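Maltose/maltodextrin transport permease homologue (PDB 6FFL) binds maltotriose through this periplasmic-type MalE domain, which is fused to the MalF membrane subunit of a probable maltodextrin ABC transporter. Local coordinates at residues 23-28 / 291-296; 92-97 / 315-320. All coordinates share one frame; numbering follows the deposited sequence.

Contact 1 (23-28 / 291-296); sequences LEKFEK and LKYLTS
Phe-26 and Tyr-293 carry most of this contact between helix 13-29 and helix 281-294. Their side chains run in opposite directions and slide past each other. The rings meet obliquely, with centroids 5.4 Å apart and planes at 40°. Phe-26 CD1 comes to 3.6 Å from Tyr-293 CD2. Phe-26 CB sits above the ring near its CE2 side, 3.6 Å from Tyr-293 CE2, and Phe-26 CA lies over the same face of the tyrosine. Tyr-293 has CG anti to its own N (chi1 174°), which carries the ring across to helix 13-29.

The other apolar contact is between two leucines. Leu-23 CD2 and Leu-294 CD2 meet at 4.2 Å. The CB of Leu-23 points away from the partner helix, but the branched end turns back to it. Leu-290, one turn before Leu-294, also touches Leu-23 and Phe-26.

Both helices flank the central sheet of a bacterial solute-binding protein fold. Leu-23 and Phe-26 pack on strand 34-39, and Leu-291 and Leu-294 on strand 266-274. The contact therefore joins an early helix to one more than 250 residues later on the same sheet.

Polar groups gather where Lys-25 meets the end of Tyr-293. The aliphatic start of Lys-25 crosses the end of Tyr-293 at about a right angle, with Lys-25 CG 3.4 Å from Tyr-293 OH. Lys-25 NZ forms a salt bridge with Glu-29. The tyrosine hydroxyl has a weak hydrogen bond with Ala-22 O, one turn before Phe-26. After Tyr-293 the chain turns, and Tyr-293 O accepts two bonds from Ser-296: one from OG at 2.7 Å and one from the backbone N at 3.0 Å.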
ATOM      1  N   LEU A  23     -16.201  13.063   7.990  1.00 25.34           N
ATOM      2  CA  LEU A  23     -15.915  13.924   9.135  1.00 23.33           C
ATOM      3  C   LEU A  23     -16.965  15.019   9.270  1.00 26.01           C
ATOM      4  O   LEU A  23     -17.331  15.405  10.383  1.00 27.37           O
ATOM      5  CB  LEU A  23     -14.518  14.532   9.003  1.00 22.79           C
ATOM      6  CG  LEU A  23     -13.322  13.590   9.154  1.00 21.50           C
ATOM      7  CD1 LEU A  23     -12.024  14.386   9.060  1.00 20.15           C
ATOM      8  CD2 LEU A  23     -13.404  12.836  10.486  1.00 21.90           C
ATOM      9  N   GLU A  24     -17.466  15.522   8.142  1.00 25.97           N
ATOM     10  CA  GLU A  24     -18.506  16.542   8.186  1.00 31.36           C
ATOM     11  C   GLU A  24     -19.771  15.991   8.837  1.00 35.28           C
ATOM     12  O   GLU A  24     -20.408  16.670   9.652  1.00 34.19           O
ATOM     13  CB  GLU A  24     -18.759  17.044   6.764  1.00 36.82           C
ATOM     14  CG  GLU A  24     -19.917  17.995   6.567  1.00 56.40           C
ATOM     15  CD  GLU A  24     -20.134  18.303   5.090  1.00 66.67           C
ATOM     16  OE1 GLU A  24     -19.193  18.815   4.443  1.00 67.79           O
ATOM     17  OE2 GLU A  24     -21.236  18.020   4.573  1.00 68.79           O
ATOM     18  N   LYS A  25     -20.128  14.743   8.521  1.00 30.48           N
ATOM     19  CA  LYS A  25     -21.287  14.118   9.152  1.00 34.04           C
ATOM     20  C   LYS A  25     -21.034  13.853  10.632  1.00 27.63           C
ATOM     21  O   LYS A  25     -21.941  14.026  11.455  1.00 32.44           O
ATOM     22  CB  LYS A  25     -21.636  12.812   8.431  1.00 33.86           C
ATOM     23  CG  LYS A  25     -22.787  12.035   9.019  1.00 38.46           C
ATOM     24  CD  LYS A  25     -23.811  11.712   7.952  1.00 57.72           C
ATOM     25  CE  LYS A  25     -25.114  11.226   8.582  1.00 69.65           C
ATOM     26  NZ  LYS A  25     -24.994   9.858   9.155  1.00 74.46           N
ATOM     27  N   PHE A  26     -19.810  13.449  10.983  1.00 28.42           N
ATOM     28  CA  PHE A  26     -19.479  13.198  12.384  1.00 28.29           C
ATOM     29  C   PHE A  26     -19.665  14.458  13.220  1.00 27.96           C
ATOM     30  O   PHE A  26     -20.279  14.421  14.294  1.00 30.69           O
ATOM     31  CB  PHE A  26     -18.046  12.670  12.508  1.00 27.25           C
ATOM     32  CG  PHE A  26     -17.622  12.405  13.933  1.00 28.01           C
ATOM     33  CD1 PHE A  26     -18.003  11.235  14.578  1.00 30.35           C
ATOM     34  CD2 PHE A  26     -16.856  13.330  14.630  1.00 27.91           C
ATOM     35  CE1 PHE A  26     -17.623  10.987  15.894  1.00 28.29           C
ATOM     36  CE2 PHE A  26     -16.471  13.093  15.951  1.00 29.76           C
ATOM     37  CZ  PHE A  26     -16.858  11.919  16.582  1.00 31.98           C
ATOM     38  N   GLU A  27     -19.147  15.590  12.736  1.00 32.31           N
ATOM     39  CA  GLU A  27     -19.266  16.839  13.479  1.00 30.32           C
ATOM     40  C   GLU A  27     -20.716  17.285  13.602  1.00 33.61           C
ATOM     41  O   GLU A  27     -21.101  17.856  14.630  1.00 36.40           O
ATOM     42  CB  GLU A  27     -18.433  17.928  12.809  1.00 34.60           C
ATOM     43  CG  GLU A  27     -16.942  17.673  12.859  1.00 29.47           C
ATOM     44  CD  GLU A  27     -16.139  18.792  12.229  1.00 39.76           C
ATOM     45  OE1 GLU A  27     -16.703  19.545  11.410  1.00 46.01           O
ATOM     46  OE2 GLU A  27     -14.942  18.918  12.549  1.00 37.39           O
ATOM     47  N   LYS A  28     -21.529  17.033  12.574  1.00 31.87           N
ATOM     48  CA  LYS A  28     -22.947  17.362  12.650  1.00 40.58           C
ATOM     49  C   LYS A  28     -23.641  16.534  13.724  1.00 39.72           C
ATOM     50  O   LYS A  28     -24.479  17.050  14.471  1.00 40.21           O
ATOM     51  CB  LYS A  28     -23.604  17.144  11.283  1.00 47.01           C
ATOM     52  CG  LYS A  28     -25.129  17.173  11.298  1.00 56.45           C
ATOM     53  CD  LYS A  28     -25.719  16.685   9.973  1.00 63.41           C
ATOM     54  CE  LYS A  28     -25.618  17.741   8.880  1.00 65.92           C
ATOM     55  NZ  LYS A  28     -26.929  17.988   8.198  1.00 63.24           N
ATOM     56  N   LEU A 291     -13.076   7.010  16.273  1.00 20.43           N
ATOM     57  CA  LEU A 291     -12.554   5.724  15.809  1.00 21.30           C
ATOM     58  C   LEU A 291     -13.678   4.736  15.516  1.00 24.48           C
ATOM     59  O   LEU A 291     -13.650   4.026  14.502  1.00 20.30           O
ATOM     60  CB  LEU A 291     -11.607   5.151  16.867  1.00 21.70           C
ATOM     61  CG  LEU A 291     -11.164   3.697  16.726  1.00 27.18           C
ATOM     62  CD1 LEU A 291     -10.334   3.580  15.501  1.00 27.26           C
ATOM     63  CD2 LEU A 291     -10.368   3.248  17.948  1.00 33.34           C
ATOM     64  N   LYS A 292     -14.657   4.646  16.413  1.00 20.59           N
ATOM     65  CA  LYS A 292     -15.786   3.753  16.178  1.00 20.41           C
ATOM     66  C   LYS A 292     -16.601   4.207  14.970  1.00 23.60           C
ATOM     67  O   LYS A 292     -17.057   3.379  14.175  1.00 20.30           O
ATOM     68  CB  LYS A 292     -16.667   3.683  17.424  1.00 19.27           C
ATOM     69  CG  LYS A 292     -16.010   3.003  18.637  1.00 21.09           C
ATOM     70  CD  LYS A 292     -16.957   3.088  19.851  1.00 27.45           C
ATOM     71  CE  LYS A 292     -16.430   2.330  21.057  1.00 30.41           C
ATOM     72  NZ  LYS A 292     -17.272   2.578  22.277  1.00 29.36           N
ATOM     73  N   TYR A 293     -16.786   5.518  14.810  1.00 18.09           N
ATOM     74  CA  TYR A 293     -17.541   6.019  13.662  1.00 23.74           C
ATOM     75  C   TYR A 293     -16.820   5.733  12.343  1.00 17.99           C
ATOM     76  O   TYR A 293     -17.443   5.292  11.364  1.00 18.93           O
ATOM     77  CB  TYR A 293     -17.796   7.517  13.820  1.00 19.80           C
ATOM     78  CG  TYR A 293     -18.443   8.140  12.609  1.00 23.37           C
ATOM     79  CD1 TYR A 293     -19.774   7.881  12.304  1.00 25.25           C
ATOM     80  CD2 TYR A 293     -17.728   8.982  11.774  1.00 26.76           C
ATOM     81  CE1 TYR A 293     -20.376   8.443  11.194  1.00 30.46           C
ATOM     82  CE2 TYR A 293     -18.321   9.555  10.661  1.00 30.35           C
ATOM     83  CZ  TYR A 293     -19.642   9.279  10.378  1.00 34.99           C
ATOM     84  OH  TYR A 293     -20.236   9.843   9.275  1.00 44.18           O
ATOM     85  N   LEU A 294     -15.510   5.991  12.285  1.00 19.22           N
ATOM     86  CA  LEU A 294     -14.802   5.866  11.013  1.00 17.28           C
ATOM     87  C   LEU A 294     -14.592   4.418  10.609  1.00 16.97           C
ATOM     88  O   LEU A 294     -14.222   4.165   9.456  1.00 19.28           O
ATOM     89  CB  LEU A 294     -13.449   6.590  11.067  1.00 19.23           C
ATOM     90  CG  LEU A 294     -13.539   8.118  11.168  1.00 20.26           C
ATOM     91  CD1 LEU A 294     -12.156   8.735  11.373  1.00 19.71           C
ATOM     92  CD2 LEU A 294     -14.231   8.708   9.939  1.00 22.91           C
ATOM     93  N   THR A 295     -14.822   3.468  11.515  1.00 15.56           N
ATOM     94  CA  THR A 295     -14.801   2.060  11.168  1.00 13.71           C
ATOM     95  C   THR A 295     -16.207   1.472  11.101  1.00 15.62           C
ATOM     96  O   THR A 295     -16.349   0.271  10.847  1.00 17.31           O
ATOM     97  CB  THR A 295     -13.944   1.271  12.167  1.00 19.32           C
ATOM     98  OG1 THR A 295     -14.449   1.459  13.493  1.00 20.68           O
ATOM     99  CG2 THR A 295     -12.469   1.727  12.113  1.00 18.76           C
ATOM    100  N   SER A 296     -17.243   2.291  11.295  1.00 17.88           N
ATOM    101  CA  SER A 296     -18.612   1.793  11.262  1.00 19.21           C
ATOM    102  C   SER A 296     -19.010   1.440   9.834  1.00 21.04           C
ATOM    103  O   SER A 296     -18.431   1.924   8.860  1.00 18.65           O
ATOM    104  CB  SER A 296     -19.595   2.819  11.852  1.00 24.11           C
ATOM    105  OG  SER A 296     -19.784   3.946  11.011  1.00 20.44           O
TER

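Contact 2 (92-97 / 315-320); sequences NFDPLA and QARESD
At Asp-94 chi1 is -170°, which sets the carboxylate opposite the backbone N, and Arg-317 is extended from CG to NE; together these bring a carboxylate and a guanidinium into contact. Arg-317 NH2 donates to Asp-94 OD2 at 2.8 Å with an N-H...O angle of 166°, forming a salt bridge. OD2 uses its anti lone pair and lies close to the guanidinium plane, at the edge of the group. The bridge has one hydrogen bond across it, and the planes stand 73° apart rather than lying flat together. Asp-94 CB also comes near, 3.4 Å from Arg-317 NH2.

The other carboxylate oxygen is used locally. Asp-94 OD1 accepts from Leu-96 N at 2.9 Å, from above the carboxylate plane. This is an Asx turn, and it leads into the short 3-10 segment 95-97. The second loop likewise holds a 3-10 segment, 316-318. In this solute-binding domain the contact joins the loop before strand 100-101 to the loop after strand 310-311. Arg-317 NE bonds Pro-311 O, which helps fix the rotation of the guanidinium. Asp-94 and Arg-317 both rest on Val-112.

A water links the backbones, taking a hydrogen bond from Gln-315 N at 3.1 Å and giving one to Asn-92 O at 2.8 Å. Backbone bonds of Asn-92 with Leu-314 and of Asp-94 with Ser-312 also tie the two loops.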
ATOM      1  N   ASN A  92     -15.850  -9.127  14.258  1.00 20.26           N
ATOM      2  CA  ASN A  92     -16.753  -8.668  13.206  1.00 23.33           C
ATOM      3  C   ASN A  92     -16.016  -8.216  11.959  1.00 20.19           C
ATOM      4  O   ASN A  92     -16.667  -7.825  10.977  1.00 19.26           O
ATOM      5  CB  ASN A  92     -17.631  -7.519  13.716  1.00 21.99           C
ATOM      6  CG  ASN A  92     -18.550  -7.938  14.846  1.00 22.72           C
ATOM      7  OD1 ASN A  92     -18.853  -7.140  15.736  1.00 32.87           O
ATOM      8  ND2 ASN A  92     -18.991  -9.194  14.827  1.00 22.18           N
ATOM      9  N   PHE A  93     -14.684  -8.252  11.973  1.00 17.00           N
ATOM     10  CA  PHE A  93     -13.868  -7.762  10.871  1.00 17.52           C
ATOM     11  C   PHE A  93     -12.957  -8.868  10.357  1.00 19.04           C
ATOM     12  O   PHE A  93     -12.533  -9.750  11.112  1.00 19.99           O
ATOM     13  CB  PHE A  93     -13.027  -6.541  11.311  1.00 17.23           C
ATOM     14  CG  PHE A  93     -13.860  -5.408  11.858  1.00 16.35           C
ATOM     15  CD1 PHE A  93     -14.317  -4.402  11.033  1.00 17.94           C
ATOM     16  CD2 PHE A  93     -14.214  -5.374  13.199  1.00 18.96           C
ATOM     17  CE1 PHE A  93     -15.100  -3.363  11.539  1.00 20.45           C
ATOM     18  CE2 PHE A  93     -14.987  -4.341  13.706  1.00 23.56           C
ATOM     19  CZ  PHE A  93     -15.430  -3.336  12.877  1.00 24.59           C
ATOM     20  N   ASP A  94     -12.686  -8.820   9.052  1.00 14.02           N
ATOM     21  CA  ASP A  94     -11.609  -9.593   8.452  1.00 17.27           C
ATOM     22  C   ASP A  94     -10.342  -9.457   9.297  1.00 17.08           C
ATOM     23  O   ASP A  94      -9.926  -8.330   9.590  1.00 16.71           O
ATOM     24  CB  ASP A  94     -11.354  -9.049   7.042  1.00 15.26           C
ATOM     25  CG  ASP A  94     -10.417  -9.924   6.203  1.00 20.24           C
ATOM     26  OD1 ASP A  94      -9.516 -10.588   6.749  1.00 17.29           O
ATOM     27  OD2 ASP A  94     -10.588  -9.930   4.965  1.00 18.47           O
ATOM     28  N   PRO A  95      -9.711 -10.561   9.711  1.00 15.44           N
ATOM     29  CA  PRO A  95      -8.474 -10.436  10.510  1.00 19.73           C
ATOM     30  C   PRO A  95      -7.372  -9.650   9.823  1.00 18.23           C
ATOM     31  O   PRO A  95      -6.515  -9.089  10.515  1.00 18.24           O
ATOM     32  CB  PRO A  95      -8.053 -11.891  10.739  1.00 24.12           C
ATOM     33  CG  PRO A  95      -9.334 -12.673  10.607  1.00 33.63           C
ATOM     34  CD  PRO A  95     -10.118 -11.964   9.541  1.00 18.45           C
ATOM     35  N   LEU A  96      -7.362  -9.588   8.488  1.00 14.11           N
ATOM     36  CA  LEU A  96      -6.367  -8.766   7.796  1.00 19.30           C
ATOM     37  C   LEU A  96      -6.500  -7.290   8.131  1.00 17.54           C
ATOM     38  O   LEU A  96      -5.528  -6.540   7.995  1.00 17.37           O
ATOM     39  CB  LEU A  96      -6.494  -8.952   6.282  1.00 16.88           C
ATOM     40  CG  LEU A  96      -5.944 -10.264   5.724  1.00 20.83           C
ATOM     41  CD1 LEU A  96      -6.422 -10.441   4.282  1.00 23.11           C
ATOM     42  CD2 LEU A  96      -4.419 -10.287   5.802  1.00 27.88           C
ATOM     43  N   ALA A  97      -7.676  -6.857   8.570  1.00 16.22           N
ATOM     44  CA  ALA A  97      -7.879  -5.468   8.948  1.00 15.23           C
ATOM     45  C   ALA A  97      -7.493  -5.186  10.387  1.00 15.46           C
ATOM     46  O   ALA A  97      -7.528  -4.026  10.799  1.00 15.22           O
ATOM     47  CB  ALA A  97      -9.338  -5.074   8.752  1.00 16.30           C
ATOM     48  N   GLN A 315     -20.082  -8.333   7.674  1.00 17.44           N
ATOM     49  CA  GLN A 315     -21.472  -8.174   7.257  1.00 18.26           C
ATOM     50  C   GLN A 315     -21.637  -7.064   6.220  1.00 17.98           C
ATOM     51  O   GLN A 315     -22.545  -7.137   5.381  1.00 18.60           O
ATOM     52  CB  GLN A 315     -22.381  -7.901   8.461  1.00 18.98           C
ATOM     53  CG  GLN A 315     -23.900  -7.981   8.151  1.00 20.06           C
ATOM     54  CD  GLN A 315     -24.337  -9.317   7.545  1.00 21.70           C
ATOM     55  OE1 GLN A 315     -23.737 -10.354   7.793  1.00 21.58           O
ATOM     56  NE2 GLN A 315     -25.416  -9.286   6.755  1.00 22.05           N
ATOM     57  N   ALA A 316     -20.790  -6.035   6.259  1.00 17.18           N
ATOM     58  CA  ALA A 316     -20.894  -4.957   5.273  1.00 17.26           C
ATOM     59  C   ALA A 316     -20.672  -5.465   3.851  1.00 21.11           C
ATOM     60  O   ALA A 316     -21.158  -4.854   2.889  1.00 19.89           O
ATOM     61  CB  ALA A 316     -19.886  -3.848   5.581  1.00 16.27           C
ATOM     62  N   ARG A 317     -19.940  -6.570   3.699  1.00 18.36           N
ATOM     63  CA  ARG A 317     -19.678  -7.138   2.384  1.00 21.58           C
ATOM     64  C   ARG A 317     -20.917  -7.747   1.743  1.00 23.12           C
ATOM     65  O   ARG A 317     -20.867  -8.097   0.558  1.00 22.60           O
ATOM     66  CB  ARG A 317     -18.585  -8.195   2.487  1.00 19.33           C
ATOM     67  CG  ARG A 317     -17.237  -7.638   2.947  1.00 19.06           C
ATOM     68  CD  ARG A 317     -16.200  -8.724   3.087  1.00 16.96           C
ATOM     69  NE  ARG A 317     -14.904  -8.163   3.470  1.00 18.37           N
ATOM     70  CZ  ARG A 317     -13.820  -8.885   3.727  1.00 22.39           C
ATOM     71  NH1 ARG A 317     -13.868 -10.209   3.652  1.00 23.42           N
ATOM     72  NH2 ARG A 317     -12.686  -8.276   4.057  1.00 17.92           N
ATOM     73  N   GLU A 318     -22.014  -7.899   2.487  1.00 21.31           N
ATOM     74  CA  GLU A 318     -23.259  -8.372   1.892  1.00 20.14           C
ATOM     75  C   GLU A 318     -24.051  -7.261   1.207  1.00 22.63           C
ATOM     76  O   GLU A 318     -25.089  -7.542   0.592  1.00 26.41           O
ATOM     77  CB  GLU A 318     -24.116  -9.062   2.967  1.00 23.33           C
ATOM     78  CG  GLU A 318     -23.432 -10.249   3.639  1.00 26.71           C
ATOM     79  CD  GLU A 318     -23.156 -11.411   2.683  1.00 49.13           C
ATOM     80  OE1 GLU A 318     -22.544 -12.409   3.127  1.00 58.01           O
ATOM     81  OE2 GLU A 318     -23.560 -11.342   1.502  1.00 49.22           O
ATOM     82  N   SER A 319     -23.574  -6.023   1.275  1.00 19.57           N
ATOM     83  CA  SER A 319     -24.230  -4.900   0.621  1.00 27.07           C
ATOM     84  C   SER A 319     -24.161  -5.020  -0.897  1.00 29.42           C
ATOM     85  O   SER A 319     -23.177  -5.511  -1.465  1.00 26.04           O
ATOM     86  CB  SER A 319     -23.579  -3.587   1.064  1.00 32.80           C
ATOM     87  OG  SER A 319     -24.095  -2.479   0.346  1.00 28.09           O
ATOM     88  N   ASP A 320     -25.229  -4.550  -1.554  1.00 25.57           N
ATOM     89  CA  ASP A 320     -25.223  -4.403  -3.011  1.00 25.66           C
ATOM     90  C   ASP A 320     -24.047  -3.567  -3.493  1.00 24.05           C
ATOM     91  O   ASP A 320     -23.554  -3.771  -4.609  1.00 26.58           O
ATOM     92  CB  ASP A 320     -26.521  -3.743  -3.477  1.00 25.71           C
ATOM     93  CG  ASP A 320     -27.645  -4.736  -3.652  1.00 43.62           C
ATOM     94  OD1 ASP A 320     -28.798  -4.291  -3.830  1.00 54.38           O
ATOM     95  OD2 ASP A 320     -27.375  -5.955  -3.595  1.00 44.18           O
TER
HETATM   96  O   HOH W   1     -19.441  -8.304  10.690  1.00 18.03           O

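How the contacts relate
Contact 1 is mostly buried and joins two helices on the large mixed sheet, by strands 34-39 and 266-274. Contact 2 lies at the surface and joins two loops by the small sheet of strands 111-112 and 310-311. The two contacts thus join different elements. Contact 1 depends on aromatic and leucine side chains, with polar groups where the tyrosine meets the lysine. Contact 2 uses one charged pair and a bridging water, beside backbone bonds to Ser-312 and Leu-314. Their centres are 18 Å apart, yet they meet where Thr-295 O packs against Phe-93 CE1 at 3.9 Å. Tyr-89 is a shared neighbour: its hydroxyl bonds Thr-295 OG1 and its ring meets that of Phe-93.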